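Local coordinates for acyl-CoA-binding domain-containing protein 1 (PDB 5H3G), which binds medium- and long-chain acyl-CoA esters with high affinity and may take part in the biosynthesis of phospholipids, at residues E8-Y13 and S76-K81; T46-I51 and K59-K64. All coordinates share one frame; numbering follows the deposited sequence.

Contact 1. Residues E8-Y13 and S76-K81; sequences EDFEQY and SDYITK
F10 and Y78 both hold CG anti to their backbone N (chi1 177° and 175°), and their rings meet between helices 4-17 and 71-92, two of the four helices of the acyl-CoA-binding fold. The short axes run 9.5 Å apart with N-to-C directions 42° from each other, and F10 and I79 are the backbone neighbours across the gap. The two aromatic side chains cross at about a right angle in an offset edge-to-face pair: the edge of F10 is turned to the face of Y78, planes at 61°. F10 CE1 makes the nearest approach, 3.5 Å from Y78 CD2. I79 sends its two branches to different partners. CG2 meets the CD2 side of the Y13 ring, whereas CD1 reaches the helix backbone, 3.6 Å from F10 N, and also lies against D9 CB. Y13 continues onto V82 and L86 further along helix 71-92, and F10 reaches A39 of helix 26-41, tying in a third helix. An alanine in place of Y78, which probably binds acyl-CoA as in related proteins, would probably leave the CE1 edge of F10 without its aromatic partner and open a gap between the helices. At the far end of the Y78 ring, OH comes to 4.1 Å from Y13 O, too long for a hydrogen bond.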
ATOM      1  N   GLU A   8       9.013  -5.594 -11.771  1.00 18.40           N
ATOM      2  CA  GLU A   8       7.979  -5.857 -12.766  1.00 19.37           C
ATOM      3  C   GLU A   8       6.673  -6.252 -12.090  1.00 18.43           C
ATOM      4  O   GLU A   8       5.609  -5.712 -12.409  1.00 22.06           O
ATOM      5  CB  GLU A   8       8.443  -6.958 -13.725  1.00 20.71           C
ATOM      6  CG  GLU A   8       9.678  -6.586 -14.542  1.00 31.31           C
ATOM      7  CD  GLU A   8      10.228  -7.743 -15.378  1.00 44.28           C
ATOM      8  OE1 GLU A   8       9.818  -8.904 -15.157  1.00 47.87           O
ATOM      9  OE2 GLU A   8      11.077  -7.484 -16.260  1.00 49.07           O
ATOM     10  N   ASP A   9       6.747  -7.205 -11.152  1.00 18.07           N
ATOM     11  CA  ASP A   9       5.575  -7.612 -10.381  1.00 20.90           C
ATOM     12  C   ASP A   9       4.928  -6.421  -9.699  1.00 17.39           C
ATOM     13  O   ASP A   9       3.701  -6.306  -9.668  1.00 17.51           O
ATOM     14  CB  ASP A   9       5.965  -8.638  -9.313  1.00 22.28           C
ATOM     15  CG  ASP A   9       6.206 -10.023  -9.874  1.00 31.16           C
ATOM     16  OD1 ASP A   9       5.908 -10.266 -11.056  1.00 30.01           O
ATOM     17  OD2 ASP A   9       6.703 -10.871  -9.103  1.00 35.75           O
ATOM     18  N   PHE A  10       5.741  -5.533  -9.129  1.00 15.01           N
ATOM     19  CA  PHE A  10       5.194  -4.411  -8.375  1.00 13.59           C
ATOM     20  C   PHE A  10       4.399  -3.488  -9.286  1.00 13.81           C
ATOM     21  O   PHE A  10       3.291  -3.063  -8.946  1.00 15.08           O
ATOM     22  CB  PHE A  10       6.323  -3.647  -7.690  1.00 13.90           C
ATOM     23  CG  PHE A  10       5.866  -2.415  -6.939  1.00 15.89           C
ATOM     24  CD1 PHE A  10       5.258  -2.524  -5.706  1.00 13.57           C
ATOM     25  CD2 PHE A  10       6.058  -1.144  -7.471  1.00 17.79           C
ATOM     26  CE1 PHE A  10       4.835  -1.400  -5.006  1.00 14.75           C
ATOM     27  CE2 PHE A  10       5.635  -0.013  -6.783  1.00 18.10           C
ATOM     28  CZ  PHE A  10       5.033  -0.139  -5.544  1.00 16.23           C
ATOM     29  N   GLU A  11       4.969  -3.149 -10.437  1.00 14.81           N
ATOM     30  CA  GLU A  11       4.270  -2.274 -11.362  1.00 15.93           C
ATOM     31  C   GLU A  11       3.011  -2.945 -11.880  1.00 21.84           C
ATOM     32  O   GLU A  11       1.974  -2.295 -12.027  1.00 22.08           O
ATOM     33  CB  GLU A  11       5.214  -1.867 -12.488  1.00 22.48           C
ATOM     34  CG  GLU A  11       6.394  -1.060 -11.949  1.00 23.61           C
ATOM     35  CD  GLU A  11       7.494  -0.832 -12.965  1.00 37.48           C
ATOM     36  OE1 GLU A  11       7.340  -1.261 -14.127  1.00 43.70           O
ATOM     37  OE2 GLU A  11       8.520  -0.223 -12.592  1.00 43.15           O
ATOM     38  N   GLN A  12       3.068  -4.257 -12.105  1.00 21.70           N
ATOM     39  CA  GLN A  12       1.884  -4.971 -12.574  1.00 23.44           C
ATOM     40  C   GLN A  12       0.783  -4.958 -11.523  1.00 20.60           C
ATOM     41  O   GLN A  12      -0.379  -4.658 -11.827  1.00 21.72           O
ATOM     42  CB  GLN A  12       2.258  -6.401 -12.960  1.00 26.97           C
ATOM     43  CG  GLN A  12       3.100  -6.492 -14.229  1.00 43.63           C
ATOM     44  CD  GLN A  12       3.582  -7.904 -14.521  1.00 58.42           C
ATOM     45  OE1 GLN A  12       3.041  -8.881 -13.997  1.00 65.61           O
ATOM     46  NE2 GLN A  12       4.611  -8.017 -15.353  1.00 61.12           N
ATOM     47  N   TYR A  13       1.123  -5.270 -10.277  1.00 16.95           N
ATOM     48  CA  TYR A  13       0.087  -5.323  -9.255  1.00 15.71           C
ATOM     49  C   TYR A  13      -0.384  -3.937  -8.847  1.00 14.11           C
ATOM     50  O   TYR A  13      -1.546  -3.782  -8.463  1.00 17.42           O
ATOM     51  CB  TYR A  13       0.573  -6.125  -8.061  1.00 17.11           C
ATOM     52  CG  TYR A  13       0.410  -7.594  -8.342  1.00 18.84           C
ATOM     53  CD1 TYR A  13      -0.850  -8.166  -8.393  1.00 26.72           C
ATOM     54  CD2 TYR A  13       1.512  -8.396  -8.604  1.00 18.70           C
ATOM     55  CE1 TYR A  13      -1.012  -9.502  -8.678  1.00 28.74           C
ATOM     56  CE2 TYR A  13       1.362  -9.731  -8.885  1.00 19.63           C
ATOM     57  CZ  TYR A  13       0.098 -10.282  -8.917  1.00 27.12           C
ATOM     58  OH  TYR A  13      -0.065 -11.620  -9.193  1.00 28.30           O
ATOM     59  N   SER A  76       7.494  -6.096  -1.944  1.00 21.10           N
ATOM     60  CA  SER A  76       7.078  -7.445  -1.606  1.00 18.28           C
ATOM     61  C   SER A  76       5.744  -7.455  -0.877  1.00 16.30           C
ATOM     62  O   SER A  76       4.803  -8.158  -1.272  1.00 15.78           O
ATOM     63  CB  SER A  76       8.156  -8.089  -0.718  1.00 18.98           C
ATOM     64  OG  SER A  76       9.419  -7.967  -1.314  1.00 27.39           O
ATOM     65  N   ASP A  77       5.671  -6.722   0.226  1.00 16.50           N
ATOM     66  CA  ASP A  77       4.462  -6.733   1.033  1.00 17.07           C
ATOM     67  C   ASP A  77       3.296  -6.161   0.258  1.00 15.16           C
ATOM     68  O   ASP A  77       2.195  -6.709   0.302  1.00 14.67           O
ATOM     69  CB  ASP A  77       4.673  -5.940   2.308  1.00 16.60           C
ATOM     70  CG  ASP A  77       5.645  -6.596   3.224  1.00 28.63           C
ATOM     71  OD1 ASP A  77       5.678  -7.839   3.219  1.00 23.63           O
ATOM     72  OD2 ASP A  77       6.378  -5.869   3.919  1.00 30.15           O
ATOM     73  N   TYR A  78       3.519  -5.044  -0.441  1.00 14.96           N
ATOM     74  CA  TYR A  78       2.454  -4.443  -1.242  1.00 14.13           C
ATOM     75  C   TYR A  78       1.855  -5.475  -2.188  1.00 13.60           C
ATOM     76  O   TYR A  78       0.631  -5.635  -2.266  1.00 12.97           O
ATOM     77  CB  TYR A  78       3.000  -3.230  -2.017  1.00 14.19           C
ATOM     78  CG  TYR A  78       1.968  -2.634  -2.951  1.00 13.42           C
ATOM     79  CD1 TYR A  78       1.065  -1.689  -2.490  1.00 13.16           C
ATOM     80  CD2 TYR A  78       1.867  -3.064  -4.269  1.00 13.04           C
ATOM     81  CE1 TYR A  78       0.089  -1.149  -3.346  1.00 12.51           C
ATOM     82  CE2 TYR A  78       0.897  -2.540  -5.126  1.00 12.64           C
ATOM     83  CZ  TYR A  78       0.014  -1.592  -4.648  1.00 12.11           C
ATOM     84  OH  TYR A  78      -0.965  -1.084  -5.491  1.00 12.22           O
ATOM     85  N   ILE A  79       2.720  -6.206  -2.893  1.00 13.93           N
ATOM     86  CA  ILE A  79       2.263  -7.225  -3.832  1.00 14.30           C
ATOM     87  C   ILE A  79       1.433  -8.282  -3.113  1.00 13.50           C
ATOM     88  O   ILE A  79       0.358  -8.665  -3.587  1.00 14.17           O
ATOM     89  CB  ILE A  79       3.459  -7.852  -4.570  1.00 15.62           C
ATOM     90  CG1 ILE A  79       4.043  -6.841  -5.560  1.00 16.15           C
ATOM     91  CG2 ILE A  79       3.030  -9.102  -5.319  1.00 18.94           C
ATOM     92  CD1 ILE A  79       5.471  -7.160  -5.964  1.00 22.28           C
ATOM     93  N   THR A  80       1.907  -8.767  -1.958  1.00 14.16           N
ATOM     94  CA  THR A  80       1.152  -9.818  -1.275  0.52 14.24           C
ATOM     95  C   THR A  80      -0.192  -9.300  -0.784  1.00 13.63           C
ATOM     96  O   THR A  80      -1.197 -10.018  -0.853  1.00 14.87           O
ATOM     97  CB  THR A  80       1.955 -10.437  -0.123  0.52 15.19           C
ATOM     98  OG1 THR A  80       2.202  -9.481   0.922  0.52 15.42           O
ATOM     99  CG2 THR A  80       3.273 -10.984  -0.633  0.52 15.86           C
ATOM    100  N   LYS A  81      -0.248  -8.053  -0.311  1.00 13.80           N
ATOM    101  CA  LYS A  81      -1.530  -7.511   0.143  1.00 12.98           C
ATOM    102  C   LYS A  81      -2.495  -7.314  -1.019  1.00 14.29           C
ATOM    103  O   LYS A  81      -3.692  -7.617  -0.895  1.00 13.83           O
ATOM    104  CB  LYS A  81      -1.317  -6.181   0.875  1.00 13.19           C
ATOM    105  CG  LYS A  81      -0.552  -6.319   2.191  1.00 21.73           C
ATOM    106  CD  LYS A  81      -1.338  -7.134   3.203  1.00 26.99           C
ATOM    107  CE  LYS A  81      -0.577  -7.277   4.508  1.00 37.02           C
ATOM    108  NZ  LYS A  81       0.052  -5.995   4.909  1.00 41.58           N
TER

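Contact 2. Residues T46-I51 and K59-K64; sequences TARPGI and KWDAWK
R48 and W60 have the closest CA atoms, 6.6 Å apart, where the irregular loop 46-51 passes beside helix 57-64. The loop backbone is extended from T46 through P49, so successive residues run along the indole of W60, while the helix keeps its regular bonds, such as K64 N to W60 O. With CG anti to the backbone N (chi1 -172°), the indole of W60 extends toward the loop, which lies over one of its faces. R48 CA sits over the six-membered ring, 3.4 Å from its centroid and almost on the normal, and P49 CD lies over the five-membered ring, 3.6 Å from that centroid; both are CH-pi contacts. The R48 chain then crosses the indole, CB 3.5 Å from W60 CZ3, and extends to D61. At the indole edge, NE1 makes two weak hydrogen bonds to T46, one to OG1 at 3.0 Å and one to the carbonyl O at 3.2 Å. R48 grips D61 side-on in a bidentate salt bridge: NE donates to the syn lone pair of OD1 at 2.9 Å, with OD1 27° out of the guanidinium plane, while the NH2 bond to OD2 is straighter (N-H...O 166°), OD2 lying close to that plane. The nearby R57 guanidinium brings a like charge close to R48, which D61 probably helps to offset. CH-pi contacts and paired charges thus fasten a loop without regular structure to the helix carrying K59, which probably binds acyl-CoA.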
ATOM      1  N   THR A  46       8.181  13.261   7.274  1.00 34.67           N
ATOM      2  CA  THR A  46       7.443  14.378   7.845  1.00 38.54           C
ATOM      3  C   THR A  46       7.008  14.017   9.256  1.00 37.49           C
ATOM      4  O   THR A  46       7.069  12.857   9.674  1.00 33.24           O
ATOM      5  CB  THR A  46       6.222  14.760   6.996  1.00 35.12           C
ATOM      6  OG1 THR A  46       5.488  13.584   6.633  1.00 30.81           O
ATOM      7  CG2 THR A  46       6.648  15.489   5.745  1.00 40.10           C
ATOM      8  N   ALA A  47       6.582  15.032   9.999  1.00 33.50           N
ATOM      9  CA  ALA A  47       6.082  14.812  11.345  1.00 31.34           C
ATOM     10  C   ALA A  47       4.614  14.413  11.295  1.00 23.12           C
ATOM     11  O   ALA A  47       3.884  14.771  10.369  1.00 25.93           O
ATOM     12  CB  ALA A  47       6.254  16.068  12.201  1.00 37.21           C
ATOM     13  N   ARG A  48       4.196  13.664  12.304  1.00 25.91           N
ATOM     14  CA  ARG A  48       2.833  13.157  12.347  1.00 23.66           C
ATOM     15  C   ARG A  48       1.841  14.313  12.309  1.00 28.67           C
ATOM     16  O   ARG A  48       1.978  15.268  13.086  1.00 31.21           O
ATOM     17  CB  ARG A  48       2.617  12.334  13.610  1.00 25.50           C
ATOM     18  CG  ARG A  48       1.271  11.649  13.650  1.00 22.94           C
ATOM     19  CD  ARG A  48       1.077  10.942  14.969  1.00 25.10           C
ATOM     20  NE  ARG A  48      -0.012   9.982  14.902  1.00 21.11           N
ATOM     21  CZ  ARG A  48      -0.603   9.448  15.962  1.00 22.76           C
ATOM     22  NH1 ARG A  48      -0.206   9.789  17.182  1.00 26.61           N
ATOM     23  NH2 ARG A  48      -1.591   8.581  15.806  1.00 24.12           N
ATOM     24  N   PRO A  49       0.842  14.275  11.429  1.00 27.37           N
ATOM     25  CA  PRO A  49      -0.149  15.356  11.401  1.00 26.30           C
ATOM     26  C   PRO A  49      -0.923  15.407  12.706  1.00 24.64           C
ATOM     27  O   PRO A  49      -1.272  14.375  13.284  1.00 22.16           O
ATOM     28  CB  PRO A  49      -1.055  14.984  10.219  1.00 28.08           C
ATOM     29  CG  PRO A  49      -0.255  14.011   9.404  1.00 24.21           C
ATOM     30  CD  PRO A  49       0.592  13.268  10.386  1.00 24.38           C
ATOM     31  N   GLY A  50      -1.184  16.625  13.179  1.00 25.53           N
ATOM     32  CA  GLY A  50      -2.025  16.787  14.349  1.00 20.53           C
ATOM     33  C   GLY A  50      -3.430  16.260  14.120  1.00 18.49           C
ATOM     34  O   GLY A  50      -3.879  16.077  12.989  1.00 19.39           O
ATOM     35  N   ILE A  51      -4.131  16.012  15.230  1.00 18.49           N
ATOM     36  CA  ILE A  51      -5.492  15.474  15.163  1.00 17.51           C
ATOM     37  C   ILE A  51      -6.387  16.349  14.295  1.00 17.40           C
ATOM     38  O   ILE A  51      -7.206  15.854  13.514  1.00 16.53           O
ATOM     39  CB  ILE A  51      -6.072  15.319  16.581  1.00 18.64           C
ATOM     40  CG1 ILE A  51      -5.309  14.249  17.357  1.00 20.91           C
ATOM     41  CG2 ILE A  51      -7.552  14.935  16.521  1.00 17.21           C
ATOM     42  CD1 ILE A  51      -5.857  14.021  18.737  1.00 22.77           C
ATOM     43  N   LYS A  59      -3.492   8.257   6.914  1.00 13.85           N
ATOM     44  CA  LYS A  59      -2.540   7.903   5.865  1.00 15.18           C
ATOM     45  C   LYS A  59      -1.106   7.994   6.369  1.00 12.63           C
ATOM     46  O   LYS A  59      -0.296   7.089   6.141  1.00 13.49           O
ATOM     47  CB  LYS A  59      -2.727   8.809   4.646  1.00 16.15           C
ATOM     48  CG  LYS A  59      -3.926   8.448   3.786  1.00 19.82           C
ATOM     49  CD  LYS A  59      -4.043   9.366   2.568  1.00 23.06           C
ATOM     50  CE  LYS A  59      -5.012   8.785   1.545  1.00 29.45           C
ATOM     51  NZ  LYS A  59      -5.226   9.689   0.373  1.00 30.61           N
ATOM     52  N   TRP A  60      -0.767   9.090   7.047  1.00 16.57           N
ATOM     53  CA  TRP A  60       0.589   9.224   7.570  1.00 14.69           C
ATOM     54  C   TRP A  60       0.918   8.084   8.529  1.00 13.82           C
ATOM     55  O   TRP A  60       1.996   7.479   8.452  1.00 15.71           O
ATOM     56  CB  TRP A  60       0.740  10.578   8.251  1.00 16.02           C
ATOM     57  CG  TRP A  60       2.145  10.904   8.673  1.00 15.93           C
ATOM     58  CD1 TRP A  60       3.020  11.722   8.017  1.00 20.13           C
ATOM     59  CD2 TRP A  60       2.825  10.456   9.854  1.00 16.44           C
ATOM     60  NE1 TRP A  60       4.204  11.799   8.704  1.00 21.72           N
ATOM     61  CE2 TRP A  60       4.115  11.029   9.834  1.00 20.40           C
ATOM     62  CE3 TRP A  60       2.477   9.616  10.919  1.00 17.12           C
ATOM     63  CZ2 TRP A  60       5.052  10.794  10.841  1.00 24.52           C
ATOM     64  CZ3 TRP A  60       3.408   9.391  11.920  1.00 23.66           C
ATOM     65  CH2 TRP A  60       4.683   9.975  11.870  1.00 21.54           C
ATOM     66  N   ASP A  61      -0.027   7.741   9.407  1.00 13.54           N
ATOM     67  CA  ASP A  61       0.184   6.645  10.350  1.00 14.39           C
ATOM     68  C   ASP A  61       0.414   5.323   9.629  1.00 13.11           C
ATOM     69  O   ASP A  61       1.240   4.508  10.056  1.00 14.15           O
ATOM     70  CB  ASP A  61      -1.010   6.525  11.297  1.00 16.36           C
ATOM     71  CG  ASP A  61      -1.007   7.583  12.393  1.00 18.07           C
ATOM     72  OD1 ASP A  61       0.017   8.272  12.594  1.00 19.24           O
ATOM     73  OD2 ASP A  61      -2.042   7.721  13.075  1.00 18.64           O
ATOM     74  N   ALA A  62      -0.311   5.082   8.531  1.00 12.45           N
ATOM     75  CA  ALA A  62      -0.121   3.832   7.809  1.00 12.11           C
ATOM     76  C   ALA A  62       1.278   3.759   7.218  1.00 12.41           C
ATOM     77  O   ALA A  62       1.883   2.684   7.154  1.00 15.63           O
ATOM     78  CB  ALA A  62      -1.178   3.698   6.707  1.00 12.79           C
ATOM     79  N   TRP A  63       1.803   4.896   6.770  1.00 12.73           N
ATOM     80  CA  TRP A  63       3.138   4.933   6.189  1.00 13.20           C
ATOM     81  C   TRP A  63       4.197   4.800   7.281  1.00 15.55           C
ATOM     82  O   TRP A  63       5.146   4.019   7.153  1.00 15.43           O
ATOM     83  CB  TRP A  63       3.278   6.239   5.403  1.00 13.57           C
ATOM     84  CG  TRP A  63       4.524   6.457   4.635  1.00 14.21           C
ATOM     85  CD1 TRP A  63       5.542   5.577   4.413  1.00 17.72           C
ATOM     86  CD2 TRP A  63       4.877   7.665   3.957  1.00 15.42           C
ATOM     87  NE1 TRP A  63       6.522   6.178   3.646  1.00 16.01           N
ATOM     88  CE2 TRP A  63       6.132   7.459   3.355  1.00 16.43           C
ATOM     89  CE3 TRP A  63       4.251   8.903   3.805  1.00 15.75           C
ATOM     90  CZ2 TRP A  63       6.771   8.452   2.612  1.00 16.54           C
ATOM     91  CZ3 TRP A  63       4.893   9.888   3.076  1.00 18.85           C
ATOM     92  CH2 TRP A  63       6.134   9.655   2.490  1.00 17.63           C
ATOM     93  N   LYS A  64       4.023   5.536   8.376  1.00 15.50           N
ATOM     94  CA  LYS A  64       4.924   5.415   9.523  1.00 18.84           C
ATOM     95  C   LYS A  64       5.033   3.970  10.001  1.00 19.87           C
ATOM     96  O   LYS A  64       6.112   3.514  10.416  1.00 20.15           O
ATOM     97  CB  LYS A  64       4.426   6.328  10.646  1.00 16.73           C
ATOM     98  CG  LYS A  64       5.230   6.282  11.941  1.00 17.14           C
ATOM     99  CD  LYS A  64       6.665   6.707  11.748  1.00 20.27           C
ATOM    100  CE  LYS A  64       7.385   6.807  13.093  1.00 25.77           C
ATOM    101  NZ  LYS A  64       8.769   7.363  12.967  1.00 30.64           N
TER

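The two contacts lie on opposite sides of the chain's centre, their own centres 23 Å apart and their nearest atoms about 9 Å apart, so they do not touch. Contact 1 joins the first and last helices, and contact 2 falls within the chain between them. Helix 26-41, which F10 reaches, stands between the two: W63, on the helix of contact 2, packs on its K37, Q38 and V41. The segments also hold Y78 and K59, which probably bind acyl-CoA as in related proteins, and K59 rests on Y33. The side chain of F10 is about 4 Å from a bound glycerol, probably from the crystallisation liquor, and about 4 Å from that of Y36, another residue that probably binds acyl-CoA.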